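Local coordinates for protein peroxiredoxin (Clostridioides difficile, PDB 6TSB) that is a bifunctional spore coat protein whose family 18 glycosyl hydrolase domain, the part modelled here, hydrolyses chitin, while its other part probably reduces peroxides, at residues 205-217 with 222-236. Residues are numbered along the deposited sequence; the frame is centred on the assembly and turned at random.
Sequences MSYDFTAGETGPN and QANLFDSDLSLPGYS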
ATOM      1  N   MET A 205     -16.560 -19.398 -10.640  1.00 43.28           N
ATOM      2  CA  MET A 205     -16.226 -19.284  -9.196  1.00 45.46           C
ATOM      3  C   MET A 205     -14.710 -19.334  -9.033  1.00 48.10           C
ATOM      4  O   MET A 205     -14.156 -20.352  -8.578  1.00 45.46           O
ATOM      5  CB  MET A 205     -16.928 -20.368  -8.385  1.00 47.48           C
ATOM      6  CG  MET A 205     -18.453 -20.132  -8.401  1.00 59.53           C
ATOM      7  SD  MET A 205     -19.401 -21.236  -7.336  1.00 73.23           S
ATOM      8  CE  MET A 205     -18.780 -22.839  -7.880  1.00 54.49           C
ATOM      9  N   SER A 206     -14.087 -18.224  -9.401  1.00 48.13           N
ATOM     10  CA  SER A 206     -12.620 -18.053  -9.493  1.00 45.38           C
ATOM     11  C   SER A 206     -12.112 -17.653  -8.120  1.00 48.90           C
ATOM     12  O   SER A 206     -11.568 -16.553  -8.020  1.00 58.43           O
ATOM     13  CB  SER A 206     -12.285 -17.046 -10.570  1.00 47.13           C
ATOM     14  OG  SER A 206     -13.343 -16.119 -10.786  1.00 50.78           O
ATOM     15  N   TYR A 207     -12.349 -18.498  -7.107  1.00 47.59           N
ATOM     16  CA  TYR A 207     -11.942 -18.279  -5.695  1.00 43.27           C
ATOM     17  C   TYR A 207     -11.943 -19.619  -4.974  1.00 48.96           C
ATOM     18  O   TYR A 207     -12.137 -20.641  -5.633  1.00 50.90           O
ATOM     19  CB  TYR A 207     -12.825 -17.243  -4.995  1.00 44.66           C
ATOM     20  CG  TYR A 207     -14.308 -17.394  -5.208  1.00 47.76           C
ATOM     21  CD1 TYR A 207     -15.056 -18.317  -4.486  1.00 47.11           C
ATOM     22  CD2 TYR A 207     -14.972 -16.598  -6.134  1.00 44.38           C
ATOM     23  CE1 TYR A 207     -16.424 -18.442  -4.679  1.00 45.64           C
ATOM     24  CE2 TYR A 207     -16.331 -16.730  -6.346  1.00 44.59           C
ATOM     25  CZ  TYR A 207     -17.055 -17.659  -5.625  1.00 43.10           C
ATOM     26  OH  TYR A 207     -18.383 -17.786  -5.874  1.00 50.03           O
ATOM     27  N   ASP A 208     -11.621 -19.614  -3.688  1.00 49.30           N
ATOM     28  CA  ASP A 208     -11.511 -20.832  -2.843  1.00 55.11           C
ATOM     29  C   ASP A 208     -10.418 -21.778  -3.352  1.00 55.57           C
ATOM     30  O   ASP A 208     -10.464 -22.955  -2.965  1.00 60.58           O
ATOM     31  CB  ASP A 208     -12.849 -21.567  -2.751  1.00 58.31           C
ATOM     32  CG  ASP A 208     -13.806 -20.966  -1.740  1.00 62.67           C
ATOM     33  OD1 ASP A 208     -13.324 -20.347  -0.770  1.00 62.69           O
ATOM     34  OD2 ASP A 208     -15.032 -21.128  -1.931  1.00 74.40           O
ATOM     35  N   PHE A 209      -9.428 -21.310  -4.116  1.00 51.63           N
ATOM     36  CA  PHE A 209      -8.326 -22.180  -4.614  1.00 49.59           C
ATOM     37  C   PHE A 209      -7.733 -22.991  -3.448  1.00 52.48           C
ATOM     38  O   PHE A 209      -7.345 -24.158  -3.704  1.00 56.04           O
ATOM     39  CB  PHE A 209      -7.274 -21.374  -5.394  1.00 51.43           C
ATOM     40  CG  PHE A 209      -7.778 -20.632  -6.621  1.00 45.56           C
ATOM     41  CD1 PHE A 209      -9.000 -20.932  -7.207  1.00 47.76           C
ATOM     42  CD2 PHE A 209      -7.033 -19.614  -7.187  1.00 42.59           C
ATOM     43  CE1 PHE A 209      -9.442 -20.250  -8.333  1.00 49.26           C
ATOM     44  CE2 PHE A 209      -7.482 -18.919  -8.303  1.00 46.72           C
ATOM     45  CZ  PHE A 209      -8.686 -19.243  -8.882  1.00 48.37           C
ATOM     46  N   THR A 210      -7.708 -22.461  -2.212  1.00 52.98           N
ATOM     47  CA  THR A 210      -7.052 -23.118  -1.034  1.00 60.34           C
ATOM     48  C   THR A 210      -8.044 -23.777  -0.063  1.00 58.47           C
ATOM     49  O   THR A 210      -7.580 -24.250   0.990  1.00 67.30           O
ATOM     50  CB  THR A 210      -6.207 -22.127  -0.229  1.00 60.32           C
ATOM     51  OG1 THR A 210      -7.034 -21.005   0.082  1.00 61.32           O
ATOM     52  CG2 THR A 210      -4.962 -21.699  -0.971  1.00 66.63           C
ATOM     53  N   ALA A 211      -9.330 -23.847  -0.408  1.00 60.08           N
ATOM     54  CA  ALA A 211     -10.418 -24.443   0.409  1.00 64.18           C
ATOM     55  C   ALA A 211     -10.166 -25.926   0.750  1.00 69.18           C
ATOM     56  O   ALA A 211     -10.752 -26.394   1.739  1.00 83.24           O
ATOM     57  CB  ALA A 211     -11.731 -24.270  -0.313  1.00 61.33           C
ATOM     58  N   GLY A 212      -9.350 -26.655  -0.014  1.00 73.59           N
ATOM     59  CA  GLY A 212      -9.051 -28.078   0.260  1.00 80.83           C
ATOM     60  C   GLY A 212      -7.661 -28.336   0.840  1.00 84.64           C
ATOM     61  O   GLY A 212      -7.328 -29.526   1.002  1.00 75.35           O
ATOM     62  N   GLU A 213      -6.880 -27.295   1.176  1.00 93.89           N
ATOM     63  CA  GLU A 213      -5.453 -27.409   1.610  1.00 92.53           C
ATOM     64  C   GLU A 213      -5.290 -26.990   3.080  1.00 94.63           C
ATOM     65  O   GLU A 213      -5.965 -26.021   3.488  1.00 93.68           O
ATOM     66  CB  GLU A 213      -4.566 -26.523   0.730  1.00 92.12           C
ATOM     67  CG  GLU A 213      -4.711 -26.782  -0.762  1.00 88.45           C
ATOM     68  CD  GLU A 213      -4.458 -28.218  -1.179  1.00 89.68           C
ATOM     69  OE1 GLU A 213      -3.509 -28.828  -0.648  1.00 82.81           O
ATOM     70  OE2 GLU A 213      -5.233 -28.730  -2.010  1.00 93.76           O
ATOM     71  N   THR A 214      -4.415 -27.681   3.832  1.00101.52           N
ATOM     72  CA  THR A 214      -3.897 -27.267   5.177  1.00106.59           C
ATOM     73  C   THR A 214      -2.363 -27.369   5.198  1.00106.93           C
ATOM     74  O   THR A 214      -1.794 -27.901   4.221  1.00103.00           O
ATOM     75  CB  THR A 214      -4.530 -28.068   6.326  1.00101.76           C
ATOM     76  OG1 THR A 214      -5.138 -29.256   5.811  1.00 97.01           O
ATOM     77  CG2 THR A 214      -5.562 -27.267   7.088  1.00 99.80           C
ATOM     78  N   GLY A 215      -1.721 -26.865   6.260  1.00107.85           N
ATOM     79  CA  GLY A 215      -0.250 -26.804   6.390  1.00108.53           C
ATOM     80  C   GLY A 215       0.362 -25.894   5.325  1.00113.50           C
ATOM     81  O   GLY A 215      -0.234 -24.878   4.979  1.00112.70           O
ATOM     82  N   PRO A 216       1.530 -26.238   4.729  1.00127.07           N
ATOM     83  CA  PRO A 216       2.256 -25.297   3.870  1.00114.53           C
ATOM     84  C   PRO A 216       1.366 -24.810   2.719  1.00 98.72           C
ATOM     85  O   PRO A 216       1.179 -23.623   2.609  1.00 87.21           O
ATOM     86  CB  PRO A 216       3.482 -26.077   3.361  1.00113.33           C
ATOM     87  CG  PRO A 216       3.119 -27.540   3.577  1.00124.23           C
ATOM     88  CD  PRO A 216       2.176 -27.561   4.768  1.00131.21           C
ATOM     89  N   ASN A 217       0.787 -25.739   1.951  1.00 99.95           N
ATOM     90  CA  ASN A 217       0.010 -25.439   0.715  1.00103.09           C
ATOM     91  C   ASN A 217      -1.328 -24.753   1.056  1.00 90.46           C
ATOM     92  O   ASN A 217      -2.012 -24.301   0.117  1.00 75.41           O
ATOM     93  CB  ASN A 217      -0.167 -26.685  -0.160  1.00 99.70           C
ATOM     94  CG  ASN A 217       0.751 -26.696  -1.366  1.00 96.91           C
ATOM     95  OD1 ASN A 217       1.289 -25.662  -1.769  1.00 86.10           O
ATOM     96  ND2 ASN A 217       0.916 -27.862  -1.967  1.00 96.22           N
ATOM     97  N   GLN A 222      -6.068 -17.635  -2.686  1.00 62.21           N
ATOM     98  CA  GLN A 222      -7.376 -18.294  -2.937  1.00 57.81           C
ATOM     99  C   GLN A 222      -7.911 -17.873  -4.315  1.00 53.74           C
ATOM    100  O   GLN A 222      -8.705 -18.658  -4.850  1.00 54.31           O
ATOM    101  CB  GLN A 222      -8.376 -17.964  -1.819  1.00 52.60           C
ATOM    102  CG  GLN A 222      -8.984 -16.560  -1.895  1.00 53.51           C
ATOM    103  CD  GLN A 222     -10.415 -16.508  -1.393  1.00 55.82           C
ATOM    104  OE1 GLN A 222     -11.193 -17.435  -1.588  1.00 55.59           O
ATOM    105  NE2 GLN A 222     -10.797 -15.408  -0.761  1.00 56.18           N
ATOM    106  N   ALA A 223      -7.517 -16.699  -4.843  1.00 44.79           N
ATOM    107  CA  ALA A 223      -8.093 -16.059  -6.058  1.00 42.62           C
ATOM    108  C   ALA A 223      -7.025 -15.290  -6.883  1.00 46.03           C
ATOM    109  O   ALA A 223      -7.354 -14.243  -7.516  1.00 43.44           O
ATOM    110  CB  ALA A 223      -9.228 -15.157  -5.653  1.00 46.72           C
ATOM    111  N   ASN A 224      -5.802 -15.821  -6.962  1.00 44.60           N
ATOM    112  CA  ASN A 224      -4.697 -15.215  -7.755  1.00 49.70           C
ATOM    113  C   ASN A 224      -5.166 -15.020  -9.199  1.00 48.70           C
ATOM    114  O   ASN A 224      -5.710 -15.972  -9.786  1.00 53.49           O
ATOM    115  CB  ASN A 224      -3.405 -16.014  -7.608  1.00 46.68           C
ATOM    116  CG  ASN A 224      -3.537 -17.481  -7.958  1.00 52.26           C
ATOM    117  OD1 ASN A 224      -3.909 -18.313  -7.110  1.00 44.78           O
ATOM    118  ND2 ASN A 224      -3.143 -17.815  -9.181  1.00 54.05           N
ATOM    119  N   LEU A 225      -5.026 -13.817  -9.755  1.00 47.39           N
ATOM    120  CA  LEU A 225      -5.471 -13.591 -11.155  1.00 47.89           C
ATOM    121  C   LEU A 225      -4.470 -14.297 -12.096  1.00 53.11           C
ATOM    122  O   LEU A 225      -4.935 -15.007 -13.012  1.00 50.04           O
ATOM    123  CB  LEU A 225      -5.612 -12.099 -11.431  1.00 42.53           C
ATOM    124  CG  LEU A 225      -5.998 -11.732 -12.860  1.00 48.77           C
ATOM    125  CD1 LEU A 225      -7.310 -12.389 -13.275  1.00 48.54           C
ATOM    126  CD2 LEU A 225      -6.074 -10.219 -13.046  1.00 44.74           C
ATOM    127  N   PHE A 226      -3.160 -14.221 -11.814  1.00 52.22           N
ATOM    128  CA  PHE A 226      -2.080 -14.937 -12.558  1.00 52.70           C
ATOM    129  C   PHE A 226      -1.275 -15.819 -11.603  1.00 55.45           C
ATOM    130  O   PHE A 226      -1.530 -15.754 -10.402  1.00 55.34           O
ATOM    131  CB  PHE A 226      -1.203 -13.932 -13.296  1.00 48.88           C
ATOM    132  CG  PHE A 226      -1.949 -13.135 -14.332  1.00 49.15           C
ATOM    133  CD1 PHE A 226      -2.357 -13.726 -15.522  1.00 54.35           C
ATOM    134  CD2 PHE A 226      -2.202 -11.793 -14.149  1.00 44.07           C
ATOM    135  CE1 PHE A 226      -3.014 -12.984 -16.495  1.00 48.62           C
ATOM    136  CE2 PHE A 226      -2.884 -11.059 -15.109  1.00 46.17           C
ATOM    137  CZ  PHE A 226      -3.290 -11.653 -16.281  1.00 50.24           C
ATOM    138  N   ASP A 227      -0.376 -16.663 -12.121  1.00 61.72           N
ATOM    139  CA  ASP A 227       0.493 -17.537 -11.282  1.00 69.02           C
ATOM    140  C   ASP A 227       1.573 -16.679 -10.592  1.00 70.32           C
ATOM    141  O   ASP A 227       1.885 -15.560 -11.111  1.00 63.69           O
ATOM    142  CB  ASP A 227       1.139 -18.659 -12.109  1.00 83.77           C
ATOM    143  CG  ASP A 227       0.203 -19.768 -12.583  1.00 96.89           C
ATOM    144  OD1 ASP A 227      -0.853 -19.977 -11.937  1.00 98.66           O
ATOM    145  OD2 ASP A 227       0.551 -20.434 -13.595  1.00 89.58           O
ATOM    146  N   SER A 228       2.123 -17.204  -9.485  1.00 65.37           N
ATOM    147  CA  SER A 228       3.238 -16.650  -8.666  1.00 65.33           C
ATOM    148  C   SER A 228       3.802 -17.755  -7.751  1.00 74.91           C
ATOM    149  O   SER A 228       3.339 -18.924  -7.852  1.00 65.64           O
ATOM    150  CB  SER A 228       2.772 -15.471  -7.844  1.00 61.31           C
ATOM    151  OG  SER A 228       2.324 -15.902  -6.558  1.00 60.26           O
ATOM    152  N   ASP A 229       4.721 -17.384  -6.847  1.00 84.79           N
ATOM    153  CA  ASP A 229       5.319 -18.268  -5.803  1.00 83.18           C
ATOM    154  C   ASP A 229       4.288 -18.611  -4.727  1.00 77.22           C
ATOM    155  O   ASP A 229       4.470 -19.628  -4.031  1.00 71.58           O
ATOM    156  CB  ASP A 229       6.506 -17.605  -5.088  1.00 96.83           C
ATOM    157  CG  ASP A 229       7.873 -18.149  -5.475  1.00100.44           C
ATOM    158  OD1 ASP A 229       7.941 -18.967  -6.427  1.00 88.98           O
ATOM    159  OD2 ASP A 229       8.864 -17.759  -4.810  1.00101.83           O
ATOM    160  N   LEU A 230       3.272 -17.770  -4.563  1.00 74.40           N
ATOM    161  CA  LEU A 230       2.327 -17.850  -3.421  1.00 80.71           C
ATOM    162  C   LEU A 230       0.960 -18.389  -3.867  1.00 70.75           C
ATOM    163  O   LEU A 230       0.011 -18.280  -3.086  1.00 63.19           O
ATOM    164  CB  LEU A 230       2.226 -16.446  -2.822  1.00 83.46           C
ATOM    165  CG  LEU A 230       3.540 -15.905  -2.260  1.00 85.87           C
ATOM    166  CD1 LEU A 230       3.413 -14.425  -1.907  1.00 77.84           C
ATOM    167  CD2 LEU A 230       3.986 -16.736  -1.057  1.00 86.50           C
ATOM    168  N   SER A 231       0.858 -18.962  -5.067  1.00 64.63           N
ATOM    169  CA  SER A 231      -0.377 -19.631  -5.550  1.00 68.61           C
ATOM    170  C   SER A 231      -0.123 -21.131  -5.692  1.00 72.70           C
ATOM    171  O   SER A 231       1.061 -21.530  -5.824  1.00 70.83           O
ATOM    172  CB  SER A 231      -0.857 -19.046  -6.839  1.00 60.29           C
ATOM    173  OG  SER A 231       0.229 -18.840  -7.704  1.00 61.93           O
ATOM    174  N   LEU A 232      -1.199 -21.916  -5.650  1.00 73.33           N
ATOM    175  CA  LEU A 232      -1.175 -23.379  -5.920  1.00 80.73           C
ATOM    176  C   LEU A 232      -0.725 -23.621  -7.357  1.00 74.15           C
ATOM    177  O   LEU A 232      -1.236 -22.971  -8.264  1.00 73.62           O
ATOM    178  CB  LEU A 232      -2.577 -23.943  -5.679  1.00 81.62           C
ATOM    179  CG  LEU A 232      -2.999 -23.997  -4.214  1.00 86.55           C
ATOM    180  CD1 LEU A 232      -4.414 -24.537  -4.084  1.00 88.33           C
ATOM    181  CD2 LEU A 232      -2.018 -24.836  -3.404  1.00 86.56           C
ATOM    182  N   PRO A 233       0.242 -24.537  -7.618  1.00 81.96           N
ATOM    183  CA  PRO A 233       0.578 -24.893  -8.997  1.00 89.13           C
ATOM    184  C   PRO A 233      -0.708 -25.355  -9.713  1.00 89.88           C
ATOM    185  O   PRO A 233      -1.408 -26.238  -9.178  1.00 80.90           O
ATOM    186  CB  PRO A 233       1.672 -25.977  -8.894  1.00 86.73           C
ATOM    187  CG  PRO A 233       1.718 -26.379  -7.420  1.00 89.04           C
ATOM    188  CD  PRO A 233       1.052 -25.269  -6.627  1.00 83.00           C
ATOM    189  N   GLY A 234      -1.031 -24.700 -10.841  1.00 80.95           N
ATOM    190  CA  GLY A 234      -2.235 -24.963 -11.661  1.00 86.75           C
ATOM    191  C   GLY A 234      -3.311 -23.887 -11.525  1.00 88.82           C
ATOM    192  O   GLY A 234      -3.806 -23.400 -12.566  1.00 81.81           O
ATOM    193  N   TYR A 235      -3.671 -23.525 -10.287  1.00 87.62           N
ATOM    194  CA  TYR A 235      -4.857 -22.691  -9.959  1.00 78.20           C
ATOM    195  C   TYR A 235      -4.536 -21.205 -10.135  1.00 65.82           C
ATOM    196  O   TYR A 235      -3.676 -20.654  -9.430  1.00 64.78           O
ATOM    197  CB  TYR A 235      -5.367 -22.996  -8.550  1.00 79.90           C
ATOM    198  CG  TYR A 235      -6.010 -24.352  -8.429  1.00 94.23           C
ATOM    199  CD1 TYR A 235      -5.246 -25.492  -8.227  1.00 93.49           C
ATOM    200  CD2 TYR A 235      -7.382 -24.498  -8.547  1.00 95.45           C
ATOM    201  CE1 TYR A 235      -5.835 -26.741  -8.126  1.00102.53           C
ATOM    202  CE2 TYR A 235      -7.985 -25.739  -8.450  1.00100.13           C
ATOM    203  CZ  TYR A 235      -7.208 -26.865  -8.244  1.00103.11           C
ATOM    204  OH  TYR A 235      -7.804 -28.087  -8.155  1.00103.05           O
ATOM    205  N   SER A 236      -5.267 -20.576 -11.049  1.00 52.36           N
ATOM    206  CA  SER A 236      -5.254 -19.120 -11.305  1.00 48.79           C
ATOM    207  C   SER A 236      -6.540 -18.705 -12.043  1.00 43.94           C
ATOM    208  O   SER A 236      -7.061 -19.514 -12.879  1.00 47.21           O
ATOM    209  CB  SER A 236      -4.021 -18.765 -12.094  1.00 50.18           C
ATOM    210  OG  SER A 236      -4.345 -18.614 -13.465  1.00 50.23           O
TER
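Phe-209 pushes its ring into the loop 222-236, where CB of Tyr-235 lies over one face in a CH-pi contact, 4.3 Å from the Phe-209 ring centroid; the two rings meet obliquely, their planes 45° apart. At the ring's edge sits OD1 of Asn-224, 3.4 Å from Phe-209 CD2. Two hydrogen bonds from Asn-224 ND2 hold that amide, one to Tyr-235 O in the carbonyl plane, on a lone pair (2.9 Å), the other to Phe-226 O from above the carbonyl plane. Beside this buried ring, Gln-222 grips the 205-217 backbone. Its CG lies between the backbone N and carbonyl carbon (chi1 77°), which swings the amide alongside Asp-208, and Asp-208 N donates to Gln-222 OE1 at 3.1 Å.

The other end is looser: buried Leu-232 meets partly exposed Glu-213 and Asn-217 by van der Waals contact alone, CD1 4.0 Å from Glu-213 CG.

Both segments belong to the long loop joining strand 201-204 of the TIM barrel to helix 237-246, and Phe-209 pins its two parts together. Met-205 to Asp-208 match the family 18 Met-x-Tyr-Asp motif, which probably lines the substrate cleft. Gln-222 holds the backbone at Asp-208, probably helping place OD1, which makes a salt bridge with Arg-263 and a hydrogen bond with Tyr-261.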